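Local coordinates for protein type II restriction enzyme ngomi (Neisseria gonorrhoeae, PDB 1FIU) that recognises the double-stranded DNA sequence 5'-GCCGGC-3' and cleaves it after the first G as a magnesium-dependent homotetrameric type II restriction endonuclease, at residues 20-25 / 186-191; 30-35 / 221-226; 13-18 / 73-78. All coordinates share one frame; numbering follows the deposited sequence.

Contact 1: residues 20-25 / 186-191; sequences NILATN and CKWTIR. With MG (magnesium ion), chain Q; ACY (acetic acid), chain R; nucleotides of chain D.
The indole of Trp188 is wedged between protein and DNA: the methyl CG2 of Ile21 sits over one face of its six-membered ring, while O3' of DC2 of chain D lies at the ring edge, in plane. The Ile21 CG2 to ring centroid distance is 3.8 Å, 14° off the normal, a CH-pi contact. Ile21 O also comes close to the ring, 3.3 Å from Trp188 CZ2. With chi1 -55°, CG1 lies beside the backbone N and CG2 anti to it, which turns the CG2 branch onto the indole. Leu22 CB adds a looser touch at the edge, 4.1 Å from Trp188 CH2, and no hydrogen bond joins the two segments. Phe69 of helix 62-81 meets Trp188 edge-to-face.

Trp188 N gives a nearly straight bond (176°) to OP1 of DC2, 2.7 Å long. Arg191 reads the guanine DG4, with NE 2.8 Å from O6 and NH2 3.0 Å from N7; a third bond, from NH1 to the Ile190 carbonyl, helps fix the turn of the guanidinium. At the other end Cys186 O binds magnesium at 2.2 Å, alongside Asp140, two waters, an acetate and a DNA phosphate, and Lys187 NZ donates to both the acetate and one of those waters. Asp140, just before strand 141-145, and Cys186 and Lys187, ending strand 179-187, frame a metal site consistent with the PD-(D/E)XK nuclease active site.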
loop_
_atom_site.group_PDB
_atom_site.type_symbol
_atom_site.label_atom_id
_atom_site.label_comp_id
_atom_site.label_asym_id
_atom_site.label_seq_id
_atom_site.Cartn_x
_atom_site.Cartn_y
_atom_site.Cartn_z
ATOM N N ASN I 20 11.152 24.485 30.955
ATOM C CA ASN I 20 10.321 23.668 31.844
ATOM C C ASN I 20 9.471 22.656 31.061
ATOM O O ASN I 20 8.425 22.212 31.549
ATOM C CB ASN I 20 9.418 24.559 32.715
ATOM C CG ASN I 20 10.199 25.351 33.747
ATOM O OD1 ASN I 20 9.642 26.187 34.455
ATOM N ND2 ASN I 20 11.490 25.092 33.837
ATOM N N ILE I 21 9.912 22.316 29.845
ATOM C CA ILE I 21 9.194 21.343 29.017
ATOM C C ILE I 21 9.414 20.004 29.706
ATOM O O ILE I 21 8.476 19.225 29.894
ATOM C CB ILE I 21 9.755 21.279 27.583
ATOM C CG1 ILE I 21 9.745 22.690 26.945
ATOM C CG2 ILE I 21 8.953 20.267 26.772
ATOM C CD1 ILE I 21 8.471 23.470 27.176
ATOM N N LEU I 22 10.673 19.754 30.064
ATOM C CA LEU I 22 11.064 18.559 30.814
ATOM C C LEU I 22 11.357 19.047 32.242
ATOM O O LEU I 22 12.298 19.816 32.458
ATOM C CB LEU I 22 12.338 17.914 30.253
ATOM C CG LEU I 22 12.769 16.656 31.039
ATOM C CD1 LEU I 22 11.711 15.546 30.882
ATOM C CD2 LEU I 22 14.108 16.159 30.542
ATOM N N ALA I 23 10.549 18.613 33.203
ATOM C CA ALA I 23 10.755 19.030 34.601
ATOM C C ALA I 23 10.036 18.032 35.492
ATOM O O ALA I 23 9.506 17.031 35.002
ATOM C CB ALA I 23 10.209 20.427 34.822
ATOM N N THR I 24 10.022 18.297 36.795
ATOM C CA THR I 24 9.386 17.385 37.750
ATOM C C THR I 24 8.346 18.175 38.530
ATOM O O THR I 24 8.616 19.315 38.910
ATOM C CB THR I 24 10.444 16.826 38.743
ATOM O OG1 THR I 24 11.500 16.180 38.018
ATOM C CG2 THR I 24 9.822 15.843 39.700
ATOM N N ASN I 25 7.152 17.611 38.751
ATOM C CA ASN I 25 6.174 18.377 39.524
ATOM C C ASN I 25 6.350 18.115 41.020
ATOM O O ASN I 25 7.230 17.342 41.422
ATOM C CB ASN I 25 4.718 18.117 39.077
ATOM C CG ASN I 25 4.205 16.722 39.404
ATOM O OD1 ASN I 25 4.806 15.966 40.155
ATOM N ND2 ASN I 25 3.053 16.393 38.838
ATOM N N CYS I 186 7.002 14.946 15.232
ATOM C CA CYS I 186 7.431 14.964 16.642
ATOM C C CYS I 186 6.295 14.507 17.552
ATOM O O CYS I 186 5.132 14.824 17.317
ATOM C CB CYS I 186 7.812 16.396 17.076
ATOM S SG CYS I 186 9.171 17.128 16.173
ATOM N N LYS I 187 6.650 13.766 18.597
ATOM C CA LYS I 187 5.665 13.331 19.585
ATOM C C LYS I 187 6.339 13.437 20.955
ATOM O O LYS I 187 7.270 12.691 21.241
ATOM C CB LYS I 187 5.231 11.896 19.304
ATOM C CG LYS I 187 4.511 11.787 17.958
ATOM C CD LYS I 187 3.887 10.409 17.715
ATOM C CE LYS I 187 3.031 10.406 16.434
ATOM N NZ LYS I 187 1.955 11.445 16.513
ATOM N N TRP I 188 5.897 14.389 21.781
ATOM C CA TRP I 188 6.505 14.590 23.106
ATOM C C TRP I 188 6.345 13.298 23.910
ATOM O O TRP I 188 7.301 12.811 24.542
ATOM C CB TRP I 188 5.827 15.783 23.792
ATOM C CG TRP I 188 6.239 15.997 25.232
ATOM C CD1 TRP I 188 5.419 15.983 26.319
ATOM C CD2 TRP I 188 7.568 16.231 25.729
ATOM N NE1 TRP I 188 6.153 16.187 27.471
ATOM C CE2 TRP I 188 7.470 16.343 27.141
ATOM C CE3 TRP I 188 8.824 16.350 25.122
ATOM C CZ2 TRP I 188 8.592 16.566 27.954
ATOM C CZ3 TRP I 188 9.939 16.571 25.925
ATOM C CH2 TRP I 188 9.809 16.676 27.337
ATOM N N THR I 189 5.130 12.761 23.884
ATOM C CA THR I 189 4.843 11.460 24.512
ATOM C C THR I 189 3.992 10.683 23.516
ATOM O O THR I 189 3.471 11.248 22.548
ATOM C CB THR I 189 4.033 11.576 25.817
ATOM O OG1 THR I 189 2.762 12.159 25.539
ATOM C CG2 THR I 189 4.797 12.428 26.844
ATOM N N ILE I 190 3.792 9.395 23.790
ATOM C CA ILE I 190 3.018 8.543 22.906
ATOM C C ILE I 190 1.910 7.753 23.627
ATOM O O ILE I 190 2.068 7.408 24.800
ATOM C CB ILE I 190 3.967 7.478 22.248
ATOM C CG1 ILE I 190 4.892 8.149 21.223
ATOM C CG2 ILE I 190 3.129 6.304 21.655
ATOM C CD1 ILE I 190 5.987 7.198 20.690
ATOM N N ARG I 191 0.780 7.560 22.944
ATOM C CA ARG I 191 -0.249 6.611 23.366
ATOM C C ARG I 191 -0.336 5.832 22.040
ATOM O O ARG I 191 -0.302 6.446 20.944
ATOM C CB ARG I 191 -1.596 7.235 23.720
ATOM C CG ARG I 191 -1.582 7.960 25.076
ATOM C CD ARG I 191 -1.201 7.047 26.216
ATOM N NE ARG I 191 -1.271 7.769 27.487
ATOM C CZ ARG I 191 -0.272 8.442 28.055
ATOM N NH1 ARG I 191 0.937 8.516 27.491
ATOM N NH2 ARG I 191 -0.492 9.069 29.211
HETATM MG MG MG Q . 3.409 15.526 16.095
HETATM C C ACY R . 2.718 13.673 13.684
HETATM O O ACY R . 3.264 13.568 14.884
HETATM O OXT ACY R . 2.327 14.718 13.142
HETATM C CH3 ACY R . 2.584 12.374 12.906
ATOM P P DC D 2 2.400 15.846 20.907
ATOM O OP1 DC D 2 3.843 16.051 21.095
ATOM O OP2 DC D 2 1.909 14.682 20.115
ATOM O "O5'" DC D 2 1.714 15.717 22.337
ATOM C "C5'" DC D 2 1.936 16.728 23.306
ATOM C "C4'" DC D 2 1.165 16.433 24.573
ATOM O "O4'" DC D 2 -0.254 16.466 24.322
ATOM C "C3'" DC D 2 1.474 15.096 25.258
ATOM O "O3'" DC D 2 1.827 15.435 26.626
ATOM C "C2'" DC D 2 0.220 14.262 25.011
ATOM C "C1'" DC D 2 -0.885 15.290 24.828
ATOM N N1 DC D 2 -1.928 14.899 23.865
ATOM C C2 DC D 2 -3.253 14.716 24.313
ATOM O O2 DC D 2 -3.527 14.975 25.526
ATOM N N3 DC D 2 -4.202 14.279 23.432
ATOM C C4 DC D 2 -3.870 14.054 22.138
ATOM N N4 DC D 2 -4.834 13.600 21.297
ATOM C C5 DC D 2 -2.552 14.284 21.652
ATOM C C6 DC D 2 -1.610 14.697 22.540
ATOM P P DG D 4 -1.502 13.732 33.254
ATOM O OP1 DG D 4 -1.401 14.598 34.461
ATOM O OP2 DG D 4 -0.492 12.681 33.019
ATOM O "O5'" DG D 4 -2.932 13.053 33.270
ATOM C "C5'" DG D 4 -4.092 13.873 33.225
ATOM C "C4'" DG D 4 -5.335 13.016 33.243
ATOM O "O4'" DG D 4 -5.456 12.296 31.983
ATOM C "C3'" DG D 4 -5.389 11.964 34.357
ATOM O "O3'" DG D 4 -6.715 11.985 34.896
ATOM C "C2'" DG D 4 -5.096 10.657 33.627
ATOM C "C1'" DG D 4 -5.678 10.913 32.240
ATOM N N9 DG D 4 -5.016 10.166 31.175
ATOM C C8 DG D 4 -3.659 10.062 30.968
ATOM N N7 DG D 4 -3.357 9.356 29.911
ATOM C C5 DG D 4 -4.585 8.966 29.396
ATOM C C6 DG D 4 -4.891 8.172 28.264
ATOM O O6 DG D 4 -4.109 7.667 27.454
ATOM N N1 DG D 4 -6.265 7.996 28.112
ATOM C C2 DG D 4 -7.219 8.532 28.923
ATOM N N2 DG D 4 -8.504 8.276 28.582
ATOM N N3 DG D 4 -6.940 9.282 29.994
ATOM C C4 DG D 4 -5.616 9.448 30.171
HETATM O O HOH W 1 2.269 14.385 17.530
HETATM O O HOH W 2 3.805 17.341 17.328
#

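Contact 2: residues 30-35 / 221-226. With nucleotides of chain D.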
loop_
_atom_site.group_PDB
_atom_site.type_symbol
_atom_site.label_atom_id
_atom_site.label_comp_id
_atom_site.label_asym_id
_atom_site.label_seq_id
_atom_site.Cartn_x
_atom_site.Cartn_y
_atom_site.Cartn_z
ATOM N N VAL I 30 7.866 13.175 36.514
ATOM C CA VAL I 30 8.583 13.890 35.458
ATOM C C VAL I 30 7.592 14.120 34.314
ATOM O O VAL I 30 6.743 13.270 34.031
ATOM C CB VAL I 30 9.835 13.103 35.042
ATOM C CG1 VAL I 30 10.530 13.768 33.847
ATOM C CG2 VAL I 30 10.787 13.078 36.237
ATOM N N SER I 31 7.694 15.283 33.674
ATOM C CA SER I 31 6.737 15.706 32.662
ATOM C C SER I 31 6.544 14.908 31.381
ATOM O O SER I 31 5.616 15.202 30.624
ATOM C CB SER I 31 6.977 17.169 32.302
ATOM O OG SER I 31 8.265 17.308 31.764
ATOM N N ASN I 32 7.402 13.929 31.108
ATOM C CA ASN I 32 7.151 13.109 29.924
ATOM C C ASN I 32 6.723 11.705 30.375
ATOM O O ASN I 32 6.579 10.789 29.563
ATOM C CB ASN I 32 8.374 13.060 28.976
ATOM C CG ASN I 32 9.592 12.474 29.618
ATOM O OD1 ASN I 32 9.773 12.568 30.837
ATOM N ND2 ASN I 32 10.457 11.867 28.808
ATOM N N ALA I 33 6.501 11.548 31.686
ATOM C CA ALA I 33 6.064 10.258 32.229
ATOM C C ALA I 33 4.544 10.132 32.287
ATOM O O ALA I 33 3.817 11.113 32.225
ATOM C CB ALA I 33 6.626 10.065 33.653
ATOM N N ASP I 34 4.080 8.889 32.398
ATOM C CA ASP I 34 2.669 8.586 32.558
ATOM C C ASP I 34 2.672 8.138 34.029
ATOM O O ASP I 34 3.097 7.030 34.328
ATOM C CB ASP I 34 2.272 7.417 31.638
ATOM C CG ASP I 34 0.865 6.894 31.918
ATOM O OD1 ASP I 34 0.213 7.395 32.862
ATOM O OD2 ASP I 34 0.421 5.972 31.207
ATOM N N GLY I 35 2.218 9.006 34.938
ATOM C CA GLY I 35 2.235 8.679 36.362
ATOM C C GLY I 35 1.507 7.435 36.844
ATOM O O GLY I 35 1.717 6.977 37.968
ATOM N N ALA I 221 9.976 11.909 22.764
ATOM C CA ALA I 221 10.564 11.941 24.099
ATOM C C ALA I 221 9.838 10.911 24.969
ATOM O O ALA I 221 9.988 10.915 26.188
ATOM C CB ALA I 221 10.467 13.327 24.717
ATOM N N GLU I 222 9.063 10.022 24.345
ATOM C CA GLU I 222 8.351 8.976 25.109
ATOM C C GLU I 222 9.377 8.124 25.871
ATOM O O GLU I 222 10.326 7.589 25.282
ATOM C CB GLU I 222 7.516 8.108 24.153
ATOM C CG GLU I 222 6.976 6.812 24.802
ATOM C CD GLU I 222 6.129 7.092 26.033
ATOM O OE1 GLU I 222 6.193 6.279 26.983
ATOM O OE2 GLU I 222 5.391 8.108 26.057
ATOM N N PRO I 223 9.181 7.932 27.191
ATOM C CA PRO I 223 10.176 7.131 27.916
ATOM C C PRO I 223 10.109 5.606 27.800
ATOM O O PRO I 223 11.128 4.923 27.956
ATOM C CB PRO I 223 9.990 7.592 29.376
ATOM C CG PRO I 223 8.534 7.879 29.443
ATOM C CD PRO I 223 8.269 8.622 28.119
ATOM N N THR I 224 8.933 5.063 27.517
ATOM C CA THR I 224 8.824 3.608 27.479
ATOM C C THR I 224 9.023 2.898 26.146
ATOM O O THR I 224 8.444 3.287 25.137
ATOM C CB THR I 224 7.466 3.127 28.067
ATOM O OG1 THR I 224 6.373 3.541 27.232
ATOM C CG2 THR I 224 7.275 3.693 29.472
ATOM N N PRO I 225 9.854 1.845 26.133
ATOM C CA PRO I 225 10.080 1.099 24.893
ATOM C C PRO I 225 8.775 0.569 24.304
ATOM O O PRO I 225 8.612 0.531 23.079
ATOM C CB PRO I 225 11.010 -0.048 25.337
ATOM C CG PRO I 225 11.869 0.644 26.381
ATOM C CD PRO I 225 10.838 1.451 27.169
ATOM N N SER I 226 7.839 0.151 25.162
ATOM C CA SER I 226 6.576 -0.385 24.657
ATOM C C SER I 226 5.814 0.651 23.841
ATOM O O SER I 226 5.341 0.342 22.748
ATOM C CB SER I 226 5.687 -0.911 25.805
ATOM O OG SER I 226 5.331 0.122 26.694
ATOM P P DC D 5 -7.075 11.178 36.245
ATOM O OP1 DC D 5 -8.267 11.850 36.782
ATOM O OP2 DC D 5 -5.888 10.974 37.093
ATOM O "O5'" DC D 5 -7.471 9.735 35.716
ATOM C "C5'" DC D 5 -8.625 9.542 34.915
ATOM C "C4'" DC D 5 -8.726 8.092 34.507
ATOM O "O4'" DC D 5 -7.774 7.804 33.458
ATOM C "C3'" DC D 5 -8.425 7.095 35.633
ATOM O "O3'" DC D 5 -9.422 6.071 35.620
ATOM C "C2'" DC D 5 -7.094 6.484 35.238
ATOM C "C1'" DC D 5 -7.186 6.540 33.723
ATOM N N1 DC D 5 -5.923 6.467 32.986
ATOM C C2 DC D 5 -5.911 5.817 31.724
ATOM O O2 DC D 5 -6.964 5.327 31.292
ATOM N N3 DC D 5 -4.755 5.755 31.026
ATOM C C4 DC D 5 -3.640 6.318 31.523
ATOM N N4 DC D 5 -2.518 6.249 30.790
ATOM C C5 DC D 5 -3.626 6.980 32.794
ATOM C C6 DC D 5 -4.776 7.020 33.485
HETATM O O HOH W 3 4.527 9.237 28.463
#
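Asn32, in the type I beta turn from Val30 to Ala33, meets the loop that leads from strand 215-220 into helix 225-232 of the PD-(D/E)XK nuclease core. Its amide makes the one direct hydrogen bond between the segments: ND2 donates to the carbonyl O of Ala221 over 2.8 Å. The bond leaves nearly along the C=O axis (160°), and the acceptor lies close to the amide plane. CG sits between the backbone N and carbonyl carbon of Asn32 (chi1 61°), a rotation that directs the amide across to residues 221-226. The Ala221 methyl, 4.3 Å from ND2, flanks this bond.

Pro223 packs against the same residue, its ring running antiparallel to the asparagine side chain. Pro223 CD comes to 3.1 Å from Asn32 O and CG lies slightly farther off, so the proline edge borders the carbonyl. That carbonyl also accepts from a water, which donates a second time to Glu222 OE2 and thereby bridges the segments. Glu222 OE2 is further bonded to Ile190 N.

Helix 38-50 flanks the contact, Ala44 touching Asn32 and Ser40 touching Pro223. Beyond the turn, Asp34 OD2 accepts from N4 of the cytosine DC5 of chain D at 3.0 Å and pairs with Arg227, so the loop also reads a base. Thr224 is the N-cap of helix 225-232, and its OG1 and N reach Glu222 OE1 from opposite faces of the carboxylate plane, at 2.8 Å and 3.0 Å respectively.

Contact 3: residues 13-18 / 73-78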
loop_
_atom_site.group_PDB
_atom_site.type_symbol
_atom_site.label_atom_id
_atom_site.label_comp_id
_atom_site.label_asym_id
_atom_site.label_seq_id
_atom_site.Cartn_x
_atom_site.Cartn_y
_atom_site.Cartn_z
ATOM N N HIS I 13 18.929 19.497 24.971
ATOM C CA HIS I 13 18.375 19.128 26.275
ATOM C C HIS I 13 18.190 20.349 27.172
ATOM O O HIS I 13 17.177 20.479 27.872
ATOM C CB HIS I 13 19.286 18.112 26.960
ATOM C CG HIS I 13 19.217 16.746 26.360
ATOM N ND1 HIS I 13 20.236 15.825 26.484
ATOM C CD2 HIS I 13 18.242 16.140 25.645
ATOM C CE1 HIS I 13 19.890 14.709 25.865
ATOM N NE2 HIS I 13 18.684 14.873 25.350
ATOM N N LYS I 14 19.161 21.255 27.137
ATOM C CA LYS I 14 19.089 22.453 27.965
ATOM C C LYS I 14 17.874 23.314 27.641
ATOM O O LYS I 14 17.271 23.900 28.536
ATOM C CB LYS I 14 20.379 23.267 27.832
ATOM C CG LYS I 14 20.495 24.423 28.807
ATOM C CD LYS I 14 21.882 25.056 28.731
ATOM C CE LYS I 14 22.041 26.193 29.742
ATOM N NZ LYS I 14 21.201 27.382 29.402
ATOM N N LYS I 15 17.496 23.402 26.368
ATOM C CA LYS I 15 16.321 24.179 26.017
ATOM C C LYS I 15 15.058 23.541 26.598
ATOM O O LYS I 15 14.124 24.233 27.023
ATOM C CB LYS I 15 16.194 24.282 24.493
ATOM C CG LYS I 15 17.322 25.073 23.850
ATOM C CD LYS I 15 17.102 25.167 22.330
ATOM C CE LYS I 15 18.196 25.985 21.654
ATOM N NZ LYS I 15 18.026 25.964 20.160
ATOM N N LEU I 16 15.027 22.210 26.603
ATOM C CA LEU I 16 13.879 21.511 27.152
ATOM C C LEU I 16 13.828 21.765 28.663
ATOM O O LEU I 16 12.752 21.903 29.220
ATOM C CB LEU I 16 13.974 20.002 26.871
ATOM C CG LEU I 16 13.829 19.576 25.400
ATOM C CD1 LEU I 16 14.055 18.079 25.289
ATOM C CD2 LEU I 16 12.454 19.958 24.866
ATOM N N LEU I 17 14.988 21.817 29.313
ATOM C CA LEU I 17 15.004 22.072 30.754
ATOM C C LEU I 17 14.663 23.528 31.061
ATOM O O LEU I 17 13.786 23.814 31.879
ATOM C CB LEU I 17 16.382 21.743 31.355
ATOM C CG LEU I 17 16.830 20.293 31.251
ATOM C CD1 LEU I 17 18.199 20.132 31.930
ATOM C CD2 LEU I 17 15.796 19.401 31.913
ATOM N N ASP I 18 15.346 24.452 30.393
ATOM C CA ASP I 18 15.116 25.870 30.652
ATOM C C ASP I 18 13.673 26.309 30.406
ATOM O O ASP I 18 13.172 27.205 31.082
ATOM C CB ASP I 18 16.085 26.736 29.821
ATOM C CG ASP I 18 17.544 26.615 30.276
ATOM O OD1 ASP I 18 17.852 25.922 31.274
ATOM O OD2 ASP I 18 18.407 27.233 29.615
ATOM N N CYS I 73 13.121 20.780 18.552
ATOM C CA CYS I 73 13.638 19.764 17.636
ATOM C C CYS I 73 14.084 20.431 16.335
ATOM O O CYS I 73 15.151 20.101 15.793
ATOM C CB CYS I 73 12.556 18.720 17.330
ATOM S SG CYS I 73 12.403 17.435 18.626
ATOM N N SER I 74 13.280 21.383 15.855
ATOM C CA SER I 74 13.594 22.100 14.619
ATOM C C SER I 74 14.926 22.837 14.705
ATOM O O SER I 74 15.747 22.795 13.770
ATOM C CB SER I 74 12.495 23.107 14.314
ATOM O OG SER I 74 12.666 23.629 13.008
ATOM N N GLU I 75 15.139 23.523 15.824
ATOM C CA GLU I 75 16.369 24.281 16.024
ATOM C C GLU I 75 17.592 23.379 16.067
ATOM O O GLU I 75 18.627 23.722 15.517
ATOM C CB GLU I 75 16.264 25.116 17.308
ATOM C CG GLU I 75 15.192 26.164 17.195
ATOM C CD GLU I 75 15.018 26.978 18.455
ATOM O OE1 GLU I 75 15.581 26.600 19.507
ATOM O OE2 GLU I 75 14.303 28.001 18.385
ATOM N N PHE I 76 17.467 22.223 16.717
ATOM C CA PHE I 76 18.563 21.278 16.795
ATOM C C PHE I 76 18.896 20.764 15.396
ATOM O O PHE I 76 20.064 20.680 15.028
ATOM C CB PHE I 76 18.194 20.084 17.689
ATOM C CG PHE I 76 19.150 18.944 17.582
ATOM C CD1 PHE I 76 20.391 18.981 18.225
ATOM C CD2 PHE I 76 18.850 17.861 16.759
ATOM C CE1 PHE I 76 21.320 17.949 18.038
ATOM C CE2 PHE I 76 19.762 16.838 16.562
ATOM C CZ PHE I 76 20.997 16.873 17.195
ATOM N N VAL I 77 17.864 20.403 14.626
ATOM C CA VAL I 77 18.100 19.879 13.286
ATOM C C VAL I 77 18.750 20.937 12.401
ATOM O O VAL I 77 19.742 20.666 11.714
ATOM C CB VAL I 77 16.790 19.357 12.639
ATOM C CG1 VAL I 77 17.010 19.079 11.127
ATOM C CG2 VAL I 77 16.368 18.052 13.331
ATOM N N GLN I 78 18.214 22.144 12.447
ATOM C CA GLN I 78 18.761 23.232 11.647
ATOM C C GLN I 78 20.241 23.468 11.951
ATOM O O GLN I 78 21.084 23.507 11.052
ATOM C CB GLN I 78 17.973 24.504 11.922
ATOM C CG GLN I 78 18.346 25.685 11.034
ATOM C CD GLN I 78 17.571 26.940 11.414
ATOM O OE1 GLN I 78 17.617 27.385 12.565
ATOM N NE2 GLN I 78 16.851 27.515 10.454
#
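Residues 13-18 form the last turns of helix 4-18 and residues 73-78 lie within helix 62-81, both regularly alpha-helical; within these two segments only Lys15 and Glu75 bridge the gap, their CA atoms 10.0 Å apart. Each has CG anti to its own carbonyl carbon (chi1 -66° and -65°) and an extended chain beyond. Lys15 runs straight out toward helix 62-81, whereas Glu75 steps across the gap from CB to CG before CD and OE1 turn to the lysine, crossing it obliquely.

Lys15 NZ reaches Glu75 OE1 at 2.6 Å, a hydrogen-bonded salt bridge. The ammonium comes in on the anti side of OE1, 34° out of the carboxylate plane, rather than between the two oxygens. It thus lies alongside the glutamate stem, with NZ 3.5 Å from Glu75 CB. The lysine methylenes follow the same oxygen, CE standing 3.4 Å from OE1. Glu75 is exposed and Lys15 partly so, and solvent would probably weaken the attraction between the charges.

Within helix 4-18, Lys14 NZ meets the syn lone pair of Asp18 OD2, one turn on, at 2.8 Å in a second salt bridge. Helices 4-18 and 62-81 also meet through apolar residues: Leu16 rests on Phe69 and Ile72, and the Lys15 stem also touches Ile72. This is plain packing of two helices on the PD-(D/E)XK nuclease core, with an interhelical salt bridge beside an apolar interface.

How the contacts relate
The first segments come in the order 13-18, 20-25, 30-35, and their partners follow as 73-78, 186-191, 221-226, so every pair of contacts crosses along the chain. Contacts 1 and 2 have centres about 7 Å apart and are tied by Ser31, whose OG meets Ile21 O and whose N meets Ala23 O. Their second segments leave neighbouring parallel strands, 179-187 and 215-220. The centre of contact 3 lies about 13 Å from that of contact 1, joined where Leu16 O meets the N atoms of Ile21 and Leu22, and about 18 Å from that of contact 2. The N-terminal helix and following loop run from a surface salt bridge past the end of the metal-binding strand to DNA bases.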